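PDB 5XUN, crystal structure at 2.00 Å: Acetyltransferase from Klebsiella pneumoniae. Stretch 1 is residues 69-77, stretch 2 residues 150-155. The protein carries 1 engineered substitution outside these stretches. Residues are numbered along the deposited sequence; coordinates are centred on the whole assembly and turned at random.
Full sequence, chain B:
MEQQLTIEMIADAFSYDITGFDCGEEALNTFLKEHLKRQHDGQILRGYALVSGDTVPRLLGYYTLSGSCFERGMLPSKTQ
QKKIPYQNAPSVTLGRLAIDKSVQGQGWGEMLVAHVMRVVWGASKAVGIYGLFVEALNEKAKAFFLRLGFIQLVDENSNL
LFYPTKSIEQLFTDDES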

# COMPACT_ATOMS: atom_id res chain seq x y z
N CYS B 69 3.10 -6.87 1.99
CA CYS B 69 3.24 -7.14 3.41
C CYS B 69 4.30 -8.22 3.56
O CYS B 69 4.68 -8.87 2.58
CB CYS B 69 1.90 -7.56 4.05
SG CYS B 69 1.10 -9.01 3.34
N PHE B 70 4.79 -8.39 4.78
CA PHE B 70 5.86 -9.34 5.03
C PHE B 70 5.68 -9.92 6.43
O PHE B 70 5.07 -9.30 7.30
CB PHE B 70 7.24 -8.69 4.88
CG PHE B 70 7.56 -7.66 5.93
CD1 PHE B 70 7.15 -6.35 5.78
CD2 PHE B 70 8.31 -7.99 7.04
CE1 PHE B 70 7.46 -5.39 6.73
CE2 PHE B 70 8.62 -7.05 8.00
CZ PHE B 70 8.20 -5.75 7.84
N GLU B 71 6.22 -11.12 6.61
CA GLU B 71 6.04 -11.87 7.86
C GLU B 71 6.57 -11.09 9.05
O GLU B 71 7.70 -10.60 9.04
CB GLU B 71 6.72 -13.23 7.77
CG GLU B 71 5.98 -14.24 6.91
CD GLU B 71 6.44 -15.66 7.15
OE1 GLU B 71 7.00 -15.94 8.23
OE2 GLU B 71 6.24 -16.51 6.25
N ARG B 72 5.75 -10.99 10.09
CA ARG B 72 6.14 -10.28 11.31
C ARG B 72 7.43 -10.82 11.90
O ARG B 72 8.22 -10.05 12.47
CB ARG B 72 4.99 -10.36 12.32
CG ARG B 72 5.40 -10.31 13.78
CD ARG B 72 4.22 -10.59 14.68
NE ARG B 72 3.62 -11.90 14.45
CZ ARG B 72 2.49 -12.30 15.03
NH1 ARG B 72 1.83 -11.50 15.86
NH2 ARG B 72 2.00 -13.51 14.76
N GLY B 73 7.70 -12.12 11.74
CA GLY B 73 8.88 -12.72 12.33
C GLY B 73 10.20 -12.25 11.76
O GLY B 73 11.23 -12.40 12.42
N MET B 74 10.18 -11.64 10.58
CA MET B 74 11.42 -11.15 9.98
C MET B 74 11.97 -9.93 10.71
O MET B 74 13.15 -9.60 10.54
CB MET B 74 11.19 -10.79 8.51
CG MET B 74 10.55 -11.89 7.67
SD MET B 74 10.55 -11.42 5.93
CE MET B 74 10.35 -13.01 5.14
N LEU B 75 11.15 -9.26 11.51
CA LEU B 75 11.60 -8.09 12.25
C LEU B 75 12.68 -8.48 13.26
O LEU B 75 12.52 -9.48 13.98
CB LEU B 75 10.42 -7.44 12.97
CG LEU B 75 9.86 -6.11 12.49
CD1 LEU B 75 9.56 -6.11 11.01
CD2 LEU B 75 8.63 -5.74 13.28
N PRO B 76 13.78 -7.73 13.36
CA PRO B 76 14.80 -8.07 14.35
C PRO B 76 14.36 -7.80 15.78
O PRO B 76 14.72 -8.56 16.69
CB PRO B 76 15.99 -7.18 13.97
CG PRO B 76 15.41 -6.08 13.16
CD PRO B 76 14.19 -6.63 12.48
N SER B 77 13.57 -6.75 16.00
CA SER B 77 13.13 -6.38 17.34
C SER B 77 11.91 -7.22 17.71
O SER B 77 10.85 -7.11 17.08
CB SER B 77 12.81 -4.89 17.39
OG SER B 77 12.20 -4.53 18.62
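Stretch 2, residues 150-155: FIQLVD

Leu153 is the apolar centre of the contact. Its CA-to-CB bond points sideways to stretch 1, and with chi1 m and chi2 t the extended side chain carries CD2 into a pocket lined by four residues. CD2 of Leu153 lies 4.3 Å from CE2 of Phe70, approaching the ring obliquely, 4.2 Å from CD1 of Leu75 and 4.2 Å from CD of Pro76; behind it, CB of Leu153 rests 4.1 Å from CB of Met74. A leucine suits this buried site: it has no polar group to satisfy, and its CD2 touches the apolar atoms of Phe70, Leu75 and Pro76 while lying 3.3 Å from Met74 O. Leu75 starts with its CA-to-CB bond pointing away, yet its end comes nearer to stretch 2.

Around this centre, stretch 1 passes from the strand at Phe70 through a 3-10 turn, held by Met74 N to Glu71 O (3.1 Å) and Leu75 N to Arg72 O (3.2 Å), into a loop. Stretch 2 is extended at Ile151 and Gln152, then changes course at Val154, whose phi of 59° and psi of -127° are unusual for a beta-branched residue. The contacts run in opposite sequence order: Ile151 meets Pro76, with CD1 3.5 Å from Pro76 CD, whereas Val154 meets Met74, with CG2 4.1 Å from Met74 CG. Proline's compact ring offers a rigid apolar surface for the isoleucine methyl; methionine's flexible chain begins toward stretch 2 but leads away at its end.

At the polar edge, Val154 N donates a hydrogen bond to Met74 O, 3.2 Å long and nearly straight at 164°. The same carbonyl receives a CA-H contact from Leu153, with CA 3.5 Å from Met74 O. Gln152 points its CA-to-CB bond away; its NE2 donates to Leu153 O at 2.6 Å, and its amide also bonds elsewhere in the structure.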

# COMPACT_ATOMS: atom_id res chain seq x y z
N PHE B 150 18.91 1.29 6.13
CA PHE B 150 17.97 0.18 6.16
C PHE B 150 18.42 -0.83 7.20
O PHE B 150 19.60 -0.95 7.51
CB PHE B 150 17.86 -0.48 4.78
CG PHE B 150 17.05 0.29 3.78
CD1 PHE B 150 17.50 1.49 3.27
CD2 PHE B 150 15.83 -0.20 3.33
CE1 PHE B 150 16.77 2.20 2.33
CE2 PHE B 150 15.08 0.50 2.39
CZ PHE B 150 15.55 1.70 1.89
N ILE B 151 17.46 -1.55 7.76
CA ILE B 151 17.74 -2.51 8.81
C ILE B 151 17.64 -3.91 8.21
O ILE B 151 16.84 -4.16 7.30
CB ILE B 151 16.83 -2.34 10.04
CG1 ILE B 151 15.38 -2.66 9.70
CG2 ILE B 151 16.91 -0.92 10.55
CD1 ILE B 151 14.88 -3.91 10.35
N GLN B 152 18.37 -4.81 8.80
CA GLN B 152 18.44 -6.13 8.29
C GLN B 152 17.39 -7.05 8.85
O GLN B 152 17.24 -7.16 9.98
CB GLN B 152 19.83 -6.68 8.58
CG GLN B 152 19.95 -8.15 8.43
CD GLN B 152 20.15 -8.53 7.02
OE1 GLN B 152 21.20 -8.35 6.48
NE2 GLN B 152 19.16 -9.14 6.44
N LEU B 153 16.69 -7.70 7.98
CA LEU B 153 15.67 -8.65 8.36
C LEU B 153 16.21 -10.08 8.33
O LEU B 153 17.19 -10.32 7.70
CB LEU B 153 14.49 -8.56 7.40
CG LEU B 153 13.64 -7.31 7.28
CD1 LEU B 153 12.68 -7.36 6.12
CD2 LEU B 153 12.90 -6.97 8.53
N VAL B 154 15.55 -11.02 9.01
CA VAL B 154 15.96 -12.43 9.04
C VAL B 154 17.38 -12.56 9.60
O VAL B 154 17.62 -12.10 10.66
CB VAL B 154 15.75 -13.18 7.70
CG1 VAL B 154 15.61 -14.68 7.90
CG2 VAL B 154 14.51 -12.70 7.02
N ASP B 155 18.30 -13.23 8.92
CA ASP B 155 19.66 -13.35 9.42
C ASP B 155 20.62 -12.34 8.82
O ASP B 155 20.22 -11.56 8.04
CB ASP B 155 20.17 -14.81 9.43
CG ASP B 155 19.92 -15.53 8.13
OD1 ASP B 155 19.34 -16.62 8.17
OD2 ASP B 155 20.34 -15.06 7.08